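Extracellular solute-binding protein, family 1 (Trichodesmium erythraeum IMS101, PDB 6G7N) binds ferric iron and, as a solute-binding protein of an ABC transporter, probably captures the metal for import into the cell. Local coordinates at residues G1-Y6 with A52-T57; L72-S77 with E92-G97; N81-A86 with P272-V277; S118-L123 with R227-N232; N126-K131 with G189-A194. All coordinates share one frame; numbering follows the deposited sequence. Where two conformers were deposited one is given.

Interaction 1: residues G1-Y6 with A52-T57; sequences GAINLY and ADVFMT
The methyl group of Ala52 is a small bump set over the centre of the Tyr6 ring. Its CB lies 3.5 Å from the ring centroid and 12° off the ring normal, a CH-pi contact. Tyr6 OH bonds to Glu46 beyond this pair. Leu5 points to the other face of the sheet. Its CG is anti to the backbone N (chi1 173°), and Leu5 CD1 fills the notch between Val54 CG1, 3.7 Å away, and Met56 CG, 3.8 Å away. Helix 245-255 packs on Val54 and Met56. The backbones are joined in parallel. Asn4 O accepts from both Asp53 N and Val54 N. Tyr6 N gives to Val54 O at 2.8 Å, and Tyr6 O accepts from Met56 N. The side chain of Asp53 adds a further bond at the start of the pairing. Its OD2 takes Asn4 N at 2.8 Å on the anti lone pair, and a water links the same oxygen to Ala2 O. Strand 2-7 also pairs with strand 28-33, so it lies between that strand and 54-58, all parallel. Such a parallel core with helices packed on it is typical of a lobe of the periplasmic binding protein fold, and Thr57 belongs to the D-glutamate pocket.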
# COMPACT_ATOMS: atom_id res chain seq x y z
N GLY A 1 20.98 -23.99 -3.03
CA GLY A 1 21.19 -23.34 -1.71
C GLY A 1 20.86 -21.85 -1.62
O GLY A 1 21.35 -21.16 -0.72
N ALA A 2 20.04 -21.37 -2.54
CA ALA A 2 19.67 -19.97 -2.57
C ALA A 2 18.30 -19.78 -3.16
O ALA A 2 17.77 -20.65 -3.88
CB ALA A 2 20.69 -19.16 -3.37
N ILE A 3 17.74 -18.62 -2.89
CA ILE A 3 16.58 -18.13 -3.63
C ILE A 3 16.90 -16.78 -4.27
O ILE A 3 17.67 -16.00 -3.72
CB ILE A 3 15.33 -18.02 -2.75
CG1 ILE A 3 15.56 -17.07 -1.57
CG2 ILE A 3 14.93 -19.40 -2.27
CD1 ILE A 3 14.28 -16.69 -0.89
N ASN A 4 16.25 -16.51 -5.39
CA ASN A 4 16.38 -15.24 -6.08
C ASN A 4 15.13 -14.41 -5.83
O ASN A 4 14.04 -14.74 -6.33
CB ASN A 4 16.60 -15.49 -7.57
CG ASN A 4 17.86 -16.28 -7.82
OD1 ASN A 4 18.91 -15.94 -7.31
ND2 ASN A 4 17.74 -17.36 -8.60
N LEU A 5 15.31 -13.34 -5.05
CA LEU A 5 14.25 -12.41 -4.68
C LEU A 5 14.28 -11.20 -5.60
O LEU A 5 15.25 -10.44 -5.56
CB LEU A 5 14.48 -11.98 -3.24
CG LEU A 5 13.56 -10.88 -2.70
CD1 LEU A 5 12.07 -11.22 -2.78
CD2 LEU A 5 13.95 -10.48 -1.27
N TYR A 6 13.25 -11.06 -6.43
CA TYR A 6 13.07 -9.87 -7.30
C TYR A 6 12.11 -8.95 -6.55
O TYR A 6 10.94 -9.28 -6.36
CB TYR A 6 12.47 -10.26 -8.64
CG TYR A 6 13.40 -10.84 -9.68
CD1 TYR A 6 14.37 -11.79 -9.36
CD2 TYR A 6 13.24 -10.50 -11.01
CE1 TYR A 6 15.18 -12.34 -10.34
CE2 TYR A 6 14.02 -11.06 -12.00
CZ TYR A 6 15.00 -11.97 -11.67
OH TYR A 6 15.76 -12.53 -12.68
N ALA A 52 14.04 -16.02 -11.31
CA ALA A 52 13.30 -15.48 -10.17
C ALA A 52 12.55 -16.57 -9.41
O ALA A 52 11.85 -17.40 -9.99
CB ALA A 52 12.34 -14.39 -10.63
N ASP A 53 12.66 -16.52 -8.08
CA ASP A 53 11.93 -17.43 -7.18
C ASP A 53 10.76 -16.74 -6.49
O ASP A 53 9.68 -17.32 -6.35
CB ASP A 53 12.86 -17.99 -6.10
CG ASP A 53 13.83 -19.02 -6.64
OD1 ASP A 53 13.35 -20.04 -7.19
OD2 ASP A 53 15.07 -18.83 -6.47
N VAL A 54 11.02 -15.54 -5.97
CA VAL A 54 10.01 -14.75 -5.24
C VAL A 54 9.96 -13.37 -5.87
O VAL A 54 11.01 -12.79 -6.18
CB VAL A 54 10.38 -14.63 -3.75
CG1 VAL A 54 9.40 -13.71 -3.01
CG2 VAL A 54 10.43 -15.99 -3.10
N PHE A 55 8.75 -12.85 -6.05
CA PHE A 55 8.52 -11.47 -6.53
C PHE A 55 7.83 -10.73 -5.38
O PHE A 55 6.82 -11.20 -4.86
CB PHE A 55 7.64 -11.47 -7.79
CG PHE A 55 7.15 -10.10 -8.18
CD1 PHE A 55 8.04 -9.12 -8.59
CD2 PHE A 55 5.80 -9.76 -8.07
CE1 PHE A 55 7.62 -7.86 -8.90
CE2 PHE A 55 5.37 -8.49 -8.43
CZ PHE A 55 6.28 -7.55 -8.84
N MET A 56 8.37 -9.56 -5.03
CA MET A 56 7.75 -8.68 -4.03
C MET A 56 7.62 -7.26 -4.54
O MET A 56 8.52 -6.74 -5.22
CB MET A 56 8.53 -8.66 -2.72
CG MET A 56 8.52 -9.99 -2.02
SD MET A 56 9.25 -10.01 -0.39
CE MET A 56 7.92 -9.30 0.55
N THR A 57 6.52 -6.61 -4.17
CA THR A 57 6.27 -5.23 -4.57
C THR A 57 5.26 -4.62 -3.63
O THR A 57 4.88 -5.24 -2.64
CB THR A 57 5.87 -5.15 -6.06
OG1 THR A 57 5.95 -3.80 -6.53
CG2 THR A 57 4.44 -5.67 -6.31
O HOH W 1 17.10 -20.59 -6.75

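Interaction 2: residues L72-S77 with E92-G97; sequences LQPISS and EKLWFG
Glu92 O lies against Pro74 CB at 3.6 Å, where the turn after strand 72-73 meets the loop before strand 96-108. The short, weakly bonded strand 72-73 and strand 96-108 both pair antiparallel with strand 231-239, and helix 78-83 lies between them in sequence. This belongs to the mixed sheet of the periplasmic binding protein fold. Lys93 comes next, with a positive phi of 69° that turns the chain. Its CB sits 3.3 Å from Ile75 O. Its carbonyl faces the other loop, and Ile75 N gives to Lys93 O at 3.0 Å, the one direct hydrogen bond between the segments. The donor comes in tilted 29° from the carbonyl plane. Pro74 CA makes a CA-H...O contact with the same oxygen. Leu94 follows. Its side chain and the Pro74 ring lie side by side and point the same way, with Leu94 CD2 3.8 Å from Pro74 CD. Leu72 CD1 rests on Leu94 O and reaches on to Trp95. There it meets CD1 of the indole at 3.8 Å, at the edge of the ring and near its plane. Trp95 NE1 is held by Gln67. Phe96 then enters the strand and brings CZ to within 3.6 Å of Ile75 O, again edge-on. Helix 78-83 touches the same ring through Leu80 and Asn81. One water lies in the ring plane at the edge of Phe96 and donates to Gln73 O at 2.8 Å and to Leu94 O at 2.8 Å.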
# COMPACT_ATOMS: atom_id res chain seq x y z
N LEU A 72 3.17 -15.68 -11.73
CA LEU A 72 3.06 -16.25 -10.38
C LEU A 72 2.46 -17.65 -10.42
O LEU A 72 1.77 -18.00 -11.35
CB LEU A 72 2.20 -15.34 -9.50
CG LEU A 72 2.70 -13.90 -9.33
CD1 LEU A 72 1.69 -13.04 -8.58
CD2 LEU A 72 4.05 -13.83 -8.67
N GLN A 73 2.73 -18.45 -9.39
CA GLN A 73 2.09 -19.74 -9.22
C GLN A 73 1.41 -19.82 -7.85
O GLN A 73 1.89 -19.24 -6.89
CB GLN A 73 3.07 -20.91 -9.38
CG GLN A 73 4.23 -20.94 -8.39
CD GLN A 73 5.07 -22.20 -8.52
OE1 GLN A 73 4.58 -23.30 -8.29
NE2 GLN A 73 6.35 -22.04 -8.87
N PRO A 74 0.30 -20.56 -7.79
CA PRO A 74 -0.44 -20.60 -6.51
C PRO A 74 0.23 -21.45 -5.46
O PRO A 74 0.78 -22.50 -5.77
CB PRO A 74 -1.79 -21.20 -6.92
CG PRO A 74 -1.46 -22.06 -8.10
CD PRO A 74 -0.40 -21.29 -8.85
N ILE A 75 0.16 -21.02 -4.21
CA ILE A 75 0.75 -21.68 -3.07
C ILE A 75 -0.28 -21.93 -2.00
O ILE A 75 -0.95 -21.00 -1.58
CB ILE A 75 1.91 -20.81 -2.50
CG1 ILE A 75 2.99 -20.54 -3.53
CG2 ILE A 75 2.48 -21.46 -1.23
CD1 ILE A 75 3.70 -21.74 -4.04
N SER A 76 -0.37 -23.19 -1.54
CA SER A 76 -1.27 -23.55 -0.45
C SER A 76 -0.44 -23.91 0.78
O SER A 76 0.20 -24.95 0.83
CB SER A 76 -2.16 -24.72 -0.88
OG SER A 76 -3.08 -24.26 -1.87
N SER A 77 -0.48 -23.03 1.77
CA SER A 77 0.28 -23.15 3.02
C SER A 77 -0.61 -22.85 4.18
O SER A 77 -1.18 -21.77 4.26
CB SER A 77 1.44 -22.15 2.99
OG SER A 77 1.97 -21.94 4.29
N GLU A 92 -6.99 -16.56 -5.03
CA GLU A 92 -6.43 -17.67 -5.83
C GLU A 92 -5.06 -18.11 -5.34
O GLU A 92 -4.40 -18.94 -5.99
CB GLU A 92 -6.35 -17.27 -7.31
CG GLU A 92 -7.71 -17.00 -7.97
CD GLU A 92 -7.56 -16.48 -9.39
OE1 GLU A 92 -7.34 -17.30 -10.31
OE2 GLU A 92 -7.65 -15.25 -9.60
N LYS A 93 -4.58 -17.53 -4.24
CA LYS A 93 -3.33 -17.96 -3.61
C LYS A 93 -2.10 -17.65 -4.44
O LYS A 93 -1.04 -18.27 -4.28
CB LYS A 93 -3.35 -19.42 -3.17
CG LYS A 93 -4.59 -19.82 -2.38
CD LYS A 93 -4.73 -19.10 -1.03
CE LYS A 93 -5.96 -19.56 -0.24
NZ LYS A 93 -7.23 -19.14 -0.88
N LEU A 94 -2.20 -16.63 -5.27
CA LEU A 94 -1.10 -16.21 -6.14
C LEU A 94 -0.13 -15.23 -5.49
O LEU A 94 1.03 -15.13 -5.91
CB LEU A 94 -1.65 -15.64 -7.45
CG LEU A 94 -2.34 -16.67 -8.34
CD1 LEU A 94 -3.16 -15.96 -9.39
CD2 LEU A 94 -1.32 -17.61 -8.98
N TRP A 95 -0.59 -14.50 -4.48
CA TRP A 95 0.22 -13.52 -3.79
C TRP A 95 -0.41 -13.26 -2.44
O TRP A 95 -1.57 -13.59 -2.19
CB TRP A 95 0.40 -12.22 -4.62
CG TRP A 95 -0.86 -11.67 -5.20
CD1 TRP A 95 -1.25 -11.83 -6.50
CD2 TRP A 95 -1.89 -10.91 -4.55
NE1 TRP A 95 -2.47 -11.22 -6.70
CE2 TRP A 95 -2.89 -10.67 -5.51
CE3 TRP A 95 -2.08 -10.44 -3.23
CZ2 TRP A 95 -4.06 -10.00 -5.21
CZ3 TRP A 95 -3.25 -9.79 -2.93
CH2 TRP A 95 -4.22 -9.57 -3.91
N PHE A 96 0.39 -12.63 -1.59
CA PHE A 96 0.10 -12.52 -0.16
C PHE A 96 0.64 -11.20 0.36
O PHE A 96 1.75 -10.81 0.02
CB PHE A 96 0.81 -13.67 0.60
CG PHE A 96 0.43 -15.04 0.12
CD1 PHE A 96 1.08 -15.60 -0.99
CD2 PHE A 96 -0.63 -15.75 0.68
CE1 PHE A 96 0.69 -16.83 -1.50
CE2 PHE A 96 -1.02 -16.97 0.15
CZ PHE A 96 -0.36 -17.49 -0.93
N GLY A 97 -0.11 -10.55 1.25
CA GLY A 97 0.40 -9.39 1.96
C GLY A 97 1.27 -9.75 3.15
O GLY A 97 0.93 -10.64 3.91
O HOH W 2 2.57 -17.30 -4.93

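Interaction 3: residues N81-A86 with P272-V277; sequences NNKIPA and PVVAGV
Lys83 O, at the end of helix 78-83, touches Val274 CG2 and accepts a hydrogen bond from a water 2.7 Å away. The same water accepts from Ala275 N at 2.9 Å. No direct hydrogen bond crosses between the two segments, so this water is their polar link. Val274 CG2 lies 3.6 Å from Lys83 O. Its CG1 is anti to the backbone N (chi1 176°) and comes within 4.1 Å of Lys83 CD. The two methyls of Val274 thus meet the carbonyl and the aliphatic part of Lys83, with the side chains set at a slant. An alanine here would probably leave Lys83 CD without this apolar neighbour and open a gap beside Lys83 O. Val273 makes the second half of the contact. Its carbonyl oxygen lies 3.2 Å from Pro85 CD, and its CB also faces that carbon. Its CG2 packs on Ile84 CG1 at 4.2 Å. Gln261 OE1 accepts from both Val273 N and Val274 N, which helps hold the backbone at Val273 and Val274. Ile84 in turn packs on Phe96 and Phe98. From Val274 the chain makes a type II beta turn to Val277, with Gly276 at a positive phi. The contact joins a helix end to the loop that follows strand 271-272, in the periplasmic binding protein fold.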
# COMPACT_ATOMS: atom_id res chain seq x y z
N ASN A 81 -1.97 -19.08 5.21
CA ASN A 81 -3.38 -18.82 5.25
C ASN A 81 -3.86 -18.49 6.65
O ASN A 81 -4.74 -17.65 6.84
CB ASN A 81 -4.19 -19.94 4.65
CG ASN A 81 -3.95 -20.13 3.17
OD1 ASN A 81 -3.48 -19.24 2.45
ND2 ASN A 81 -4.29 -21.33 2.70
N ASN A 82 -3.33 -19.19 7.65
CA ASN A 82 -3.74 -18.92 9.02
C ASN A 82 -3.23 -17.55 9.51
O ASN A 82 -3.96 -16.83 10.19
CB ASN A 82 -3.29 -20.03 9.97
CG ASN A 82 -3.78 -19.77 11.37
OD1 ASN A 82 -4.97 -19.51 11.60
ND2 ASN A 82 -2.81 -19.72 12.33
N LYS A 83 -1.99 -17.23 9.20
CA LYS A 83 -1.38 -16.02 9.73
C LYS A 83 -1.72 -14.75 8.96
O LYS A 83 -1.67 -13.66 9.55
CB LYS A 83 0.15 -16.18 9.84
CG LYS A 83 0.58 -17.27 10.83
CD LYS A 83 0.21 -16.95 12.27
CE LYS A 83 0.73 -17.99 13.22
NZ LYS A 83 0.41 -17.66 14.63
N ILE A 84 -1.98 -14.85 7.65
CA ILE A 84 -2.30 -13.66 6.85
C ILE A 84 -3.81 -13.55 6.76
O ILE A 84 -4.49 -14.48 6.30
CB ILE A 84 -1.66 -13.71 5.47
CG1 ILE A 84 -0.15 -13.85 5.58
CG2 ILE A 84 -2.04 -12.49 4.68
CD1 ILE A 84 0.59 -14.03 4.28
N PRO A 85 -4.39 -12.41 7.20
CA PRO A 85 -5.83 -12.24 7.08
C PRO A 85 -6.30 -12.49 5.65
O PRO A 85 -5.65 -12.06 4.70
CB PRO A 85 -6.04 -10.76 7.48
CG PRO A 85 -4.86 -10.43 8.35
CD PRO A 85 -3.73 -11.22 7.78
N ALA A 86 -7.48 -13.12 5.51
CA ALA A 86 -7.98 -13.47 4.19
C ALA A 86 -8.10 -12.29 3.25
O ALA A 86 -7.88 -12.42 2.05
CB ALA A 86 -9.32 -14.18 4.31
N PRO A 272 2.12 -4.55 10.76
CA PRO A 272 2.15 -5.99 10.48
C PRO A 272 0.84 -6.46 9.93
O PRO A 272 -0.21 -5.84 10.18
CB PRO A 272 2.39 -6.64 11.86
CG PRO A 272 2.85 -5.52 12.72
CD PRO A 272 2.17 -4.30 12.21
N VAL A 273 0.85 -7.57 9.17
CA VAL A 273 -0.40 -8.24 8.82
C VAL A 273 -0.82 -9.29 9.85
O VAL A 273 -2.00 -9.64 9.91
CB VAL A 273 -0.38 -8.87 7.41
CG1 VAL A 273 -0.08 -7.83 6.36
CG2 VAL A 273 0.56 -10.05 7.32
N VAL A 274 0.14 -9.80 10.65
CA VAL A 274 -0.14 -10.92 11.54
C VAL A 274 -0.68 -10.43 12.88
O VAL A 274 -0.09 -9.58 13.54
CB VAL A 274 1.10 -11.79 11.70
CG1 VAL A 274 0.86 -12.91 12.72
CG2 VAL A 274 1.56 -12.37 10.38
N ALA A 275 -1.80 -11.01 13.28
CA ALA A 275 -2.43 -10.68 14.55
C ALA A 275 -1.45 -10.91 15.70
O ALA A 275 -0.74 -11.92 15.75
CB ALA A 275 -3.68 -11.51 14.76
N GLY A 276 -1.42 -9.97 16.63
CA GLY A 276 -0.63 -10.12 17.84
C GLY A 276 0.79 -9.58 17.75
O GLY A 276 1.45 -9.40 18.78
N VAL A 277 1.28 -9.29 16.56
CA VAL A 277 2.60 -8.70 16.45
C VAL A 277 2.50 -7.24 16.91
O VAL A 277 1.66 -6.48 16.40
CB VAL A 277 3.11 -8.80 15.00
CG1 VAL A 277 4.44 -8.09 14.85
CG2 VAL A 277 3.23 -10.25 14.59
O HOH W 3 -3.03 -13.21 11.86

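Interaction 4: residues S118-L123 with R227-N232; sequences STYEDL and RGTHVN
The first torsion of Arg227 and the second of Glu121 bring their charged groups together. CG of Arg227 lies between its backbone N and carbonyl carbon (chi1 69°), and the chain then runs extended to NE. Glu121 bends at chi2 (77°), which places its CD. The two groups come tip to tip in an end-on salt bridge. It ties the loop before strand 132-133 to the loop that leads into strand 231-239, in the sheet of the periplasmic binding protein fold. Both NH1 and NH2 of Arg227 give to a single oxygen, Glu121 OE2, each at 2.9 Å. That oxygen lies in the guanidinium plane, and the carboxylate stands almost upright to it, with the planes 88° apart. Both nitrogens approach OE2 on its syn side. His153 NE2 bonds to the same oxygen, while Asn223 ND2 holds Glu121 OE1. An alanine here would probably leave the Arg227 guanidinium without this countercharge and freer to turn. Next to the bridge, Tyr120 reaches across to residues 229-230. Its OH accepts from His230 N at 3.0 Å and also bonds to Arg103 O, so the hydroxyl links the His230 backbone to strand 96-108. Thr119 OG1 accepts from Asp122 N, an ST motif at the start of the 3-10 turn that carries Glu121. The Tyr120 and His230 side chains cross at about a right angle, and Thr229 CG2 lies 3.6 Å from Tyr120 OH. His230 CB comes closer to that hydroxyl oxygen, at 3.3 Å.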
# COMPACT_ATOMS: atom_id res chain seq x y z
N SER A 118 -15.03 12.40 8.44
CA SER A 118 -15.85 11.20 8.61
C SER A 118 -15.44 10.12 7.62
O SER A 118 -14.81 9.12 8.00
CB SER A 118 -17.34 11.54 8.52
OG SER A 118 -17.66 12.20 7.31
N THR A 119 -15.82 10.31 6.36
CA THR A 119 -15.69 9.29 5.34
C THR A 119 -14.94 9.80 4.11
O THR A 119 -14.81 11.00 3.88
CB THR A 119 -17.07 8.81 4.88
OG1 THR A 119 -17.72 9.94 4.30
CG2 THR A 119 -17.91 8.26 6.06
N TYR A 120 -14.52 8.86 3.25
CA TYR A 120 -14.02 9.22 1.94
C TYR A 120 -15.13 9.93 1.15
O TYR A 120 -14.87 10.89 0.42
CB TYR A 120 -13.56 7.99 1.13
CG TYR A 120 -12.43 7.21 1.79
CD1 TYR A 120 -11.14 7.71 1.84
CD2 TYR A 120 -12.68 5.98 2.39
CE1 TYR A 120 -10.10 7.01 2.45
CE2 TYR A 120 -11.67 5.28 3.02
CZ TYR A 120 -10.39 5.79 3.07
OH TYR A 120 -9.41 5.08 3.74
N GLU A 121 -16.37 9.45 1.28
CA GLU A 121 -17.49 9.99 0.52
C GLU A 121 -17.70 11.46 0.81
O GLU A 121 -18.02 12.24 -0.09
CB GLU A 121 -18.76 9.16 0.81
CG GLU A 121 -18.72 7.76 0.17
CD GLU A 121 -17.85 6.70 0.87
OE1 GLU A 121 -17.36 6.91 1.99
OE2 GLU A 121 -17.69 5.62 0.23
N ASP A 122 -17.53 11.86 2.06
CA ASP A 122 -17.74 13.24 2.50
C ASP A 122 -16.79 14.21 1.83
O ASP A 122 -17.06 15.42 1.77
CB ASP A 122 -17.59 13.30 4.03
CG ASP A 122 -17.48 14.71 4.60
OD1 ASP A 122 -18.54 15.25 4.85
OD2 ASP A 122 -16.37 15.24 4.92
N LEU A 123 -15.66 13.72 1.30
CA LEU A 123 -14.69 14.60 0.66
C LEU A 123 -15.17 15.22 -0.65
O LEU A 123 -14.55 16.17 -1.14
CB LEU A 123 -13.37 13.85 0.42
CG LEU A 123 -12.76 13.27 1.69
CD1 LEU A 123 -11.49 12.53 1.35
CD2 LEU A 123 -12.52 14.39 2.70
N ARG A 227 -17.87 1.02 7.04
CA ARG A 227 -17.18 -0.17 6.56
C ARG A 227 -15.72 -0.28 6.98
O ARG A 227 -15.15 -1.36 6.85
CB ARG A 227 -17.29 -0.27 5.05
CG ARG A 227 -16.51 0.81 4.29
CD ARG A 227 -16.69 0.67 2.79
NE ARG A 227 -15.94 1.69 2.05
CZ ARG A 227 -16.44 2.84 1.58
NH1 ARG A 227 -17.71 3.15 1.73
NH2 ARG A 227 -15.64 3.69 0.97
N GLY A 228 -15.12 0.81 7.45
CA GLY A 228 -13.74 0.81 7.83
C GLY A 228 -12.82 1.47 6.83
O GLY A 228 -13.22 1.83 5.72
N THR A 229 -11.56 1.63 7.21
CA THR A 229 -10.57 2.33 6.44
C THR A 229 -10.03 1.45 5.30
O THR A 229 -9.88 0.23 5.46
CB THR A 229 -9.43 2.78 7.38
OG1 THR A 229 -9.97 3.68 8.35
CG2 THR A 229 -8.26 3.42 6.68
N HIS A 230 -9.69 2.09 4.18
CA HIS A 230 -9.04 1.43 3.03
C HIS A 230 -7.59 1.09 3.40
O HIS A 230 -6.78 2.01 3.67
CB HIS A 230 -9.09 2.37 1.85
CG HIS A 230 -8.36 1.88 0.64
ND1 HIS A 230 -8.93 1.11 -0.33
CD2 HIS A 230 -7.08 2.10 0.23
CE1 HIS A 230 -8.04 0.90 -1.29
NE2 HIS A 230 -6.90 1.49 -0.99
N VAL A 231 -7.30 -0.21 3.42
CA VAL A 231 -5.97 -0.71 3.65
C VAL A 231 -5.45 -1.39 2.40
O VAL A 231 -6.19 -1.93 1.58
CB VAL A 231 -5.88 -1.61 4.90
CG1 VAL A 231 -6.21 -0.79 6.14
CG2 VAL A 231 -6.75 -2.84 4.82
N ASN A 232 -4.14 -1.40 2.29
CA ASN A 232 -3.47 -2.03 1.14
C ASN A 232 -2.19 -2.65 1.64
O ASN A 232 -1.89 -2.57 2.85
CB ASN A 232 -3.31 -0.97 0.02
CG ASN A 232 -3.23 -1.54 -1.39
OD1 ASN A 232 -2.82 -2.69 -1.61
ND2 ASN A 232 -3.61 -0.71 -2.38

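Interaction 5: residues N126-K131 with G189-A194; sequences NKWKGK and GDIGLA
Ile191 CD1 lies over one face of the Trp128 indole, 3.8 Å from the centroid of the six-membered ring and 15° off its normal. This is a CH-pi contact. Trp128 opens a type II beta turn that ends at Lys131 and leads into strand 132-133, the parallel neighbour of strand 191-195. The backbone joins at Lys131 O, which accepts two bonds. Asp190 N gives to Lys131 O at 2.8 Å and Ile191 N gives to it at 3.2 Å; the second is the straighter of the two. Gly189 CA also touches this oxygen, and a CB on that residue would be tight against it. The extended side chain of Lys131 passes Asp190, with CD 3.7 Å from OD2. Lys131 NZ is 4.1 Å from Asp190 OD2, beyond a salt bridge, though the opposite charges probably still attract. Further out, Lys127 CG lies over the opposite face of the indole, toward its rim, and Asp122 OD2 takes Trp128 NE1. Ile191 also packs on Ile105 and Tyr107 of strand 96-108. The turn is closed by Lys131 N, which gives to Trp128 O at 3.0 Å.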
# COMPACT_ATOMS: atom_id res chain seq x y z
N ASN A 126 -19.34 20.14 -0.90
CA ASN A 126 -18.98 21.52 -1.28
C ASN A 126 -18.12 22.23 -0.23
O ASN A 126 -17.34 23.14 -0.58
CB ASN A 126 -20.23 22.39 -1.51
CG ASN A 126 -21.10 21.92 -2.68
OD1 ASN A 126 -20.64 21.24 -3.58
ND2 ASN A 126 -22.38 22.32 -2.66
N LYS A 127 -18.29 21.88 1.04
CA LYS A 127 -17.53 22.51 2.10
C LYS A 127 -16.02 22.37 1.93
O LYS A 127 -15.27 23.17 2.48
CB LYS A 127 -17.95 21.97 3.48
CG LYS A 127 -17.65 20.49 3.65
CD LYS A 127 -18.33 19.90 4.88
CE LYS A 127 -18.14 18.40 4.90
NZ LYS A 127 -18.83 17.75 6.03
N TRP A 128 -15.54 21.39 1.16
CA TRP A 128 -14.11 21.20 0.94
C TRP A 128 -13.58 21.92 -0.30
O TRP A 128 -12.41 21.73 -0.65
CB TRP A 128 -13.77 19.70 0.91
CG TRP A 128 -14.09 19.00 2.17
CD1 TRP A 128 -14.99 17.97 2.34
CD2 TRP A 128 -13.50 19.22 3.45
NE1 TRP A 128 -14.98 17.54 3.62
CE2 TRP A 128 -14.09 18.28 4.34
CE3 TRP A 128 -12.49 20.07 3.93
CZ2 TRP A 128 -13.75 18.21 5.69
CZ3 TRP A 128 -12.16 20.00 5.30
CH2 TRP A 128 -12.79 19.07 6.15
N LYS A 129 -14.39 22.78 -0.92
CA LYS A 129 -13.94 23.44 -2.15
C LYS A 129 -12.67 24.25 -1.89
O LYS A 129 -12.61 25.01 -0.92
CB LYS A 129 -15.04 24.33 -2.75
CG LYS A 129 -14.76 24.72 -4.20
CD LYS A 129 -15.94 25.42 -4.83
CE LYS A 129 -15.82 25.42 -6.35
NZ LYS A 129 -14.74 26.30 -6.83
N GLY A 130 -11.67 24.06 -2.75
CA GLY A 130 -10.41 24.79 -2.64
C GLY A 130 -9.48 24.26 -1.56
O GLY A 130 -8.47 24.90 -1.30
N LYS A 131 -9.82 23.12 -0.94
CA LYS A 131 -9.12 22.69 0.29
C LYS A 131 -8.35 21.38 0.19
O LYS A 131 -7.62 21.09 1.13
CB LYS A 131 -10.09 22.63 1.48
CG LYS A 131 -10.63 24.02 1.82
CD LYS A 131 -11.61 24.07 2.98
CE LYS A 131 -11.91 25.53 3.32
NZ LYS A 131 -12.65 25.68 4.62
N GLY A 189 -3.28 23.27 1.10
CA GLY A 189 -4.55 22.59 1.31
C GLY A 189 -4.81 22.49 2.80
O GLY A 189 -3.86 22.61 3.61
N ASP A 190 -6.07 22.23 3.18
CA ASP A 190 -6.38 21.91 4.57
C ASP A 190 -6.36 20.40 4.82
O ASP A 190 -6.14 19.99 5.96
CB ASP A 190 -7.72 22.51 5.01
CG ASP A 190 -7.68 24.03 5.15
OD1 ASP A 190 -6.59 24.63 5.17
OD2 ASP A 190 -8.79 24.59 5.24
N ILE A 191 -6.66 19.60 3.79
CA ILE A 191 -6.66 18.15 3.91
C ILE A 191 -6.04 17.56 2.65
O ILE A 191 -6.00 18.19 1.59
CB ILE A 191 -8.07 17.57 4.19
CG1 ILE A 191 -9.00 17.83 3.02
CG2 ILE A 191 -8.63 18.06 5.51
CD1 ILE A 191 -10.34 17.11 3.16
N GLY A 192 -5.58 16.33 2.78
CA GLY A 192 -5.09 15.58 1.63
C GLY A 192 -5.22 14.11 1.88
O GLY A 192 -5.57 13.70 2.97
N LEU A 193 -4.97 13.31 0.83
CA LEU A 193 -4.91 11.85 0.98
C LEU A 193 -3.48 11.41 0.79
O LEU A 193 -2.78 11.87 -0.11
CB LEU A 193 -5.82 11.12 -0.02
CG LEU A 193 -7.31 11.32 0.11
CD1 LEU A 193 -8.16 10.46 -0.82
CD2 LEU A 193 -7.84 11.06 1.51
N ALA A 194 -3.04 10.51 1.66
CA ALA A 194 -1.68 9.93 1.58
C ALA A 194 -1.67 8.64 2.37
O ALA A 194 -2.55 8.40 3.19
CB ALA A 194 -0.63 10.90 2.10

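How the interactions relate
From the N terminus, interaction 1 closes first, joining strands 2-7 and 54-58. Interaction 2 follows in series with it and opens at 72-77. Before it closes at 92-97, interaction 3 opens at 81-86, so the two cross. They also touch, with Gly97 O against Ile84 and Val273. Interaction 3 closes only at 272-277, and its long loop holds interactions 4 and 5. Interaction 5 lies within the loop of interaction 4. Those two touch through the Asp122-Lys127 salt bridge and Leu123 packed on Ile191. Interactions 1, 2, 4 and 5 all reach the mixed sheet; 1 lies across the chain's centre from 4 and 5.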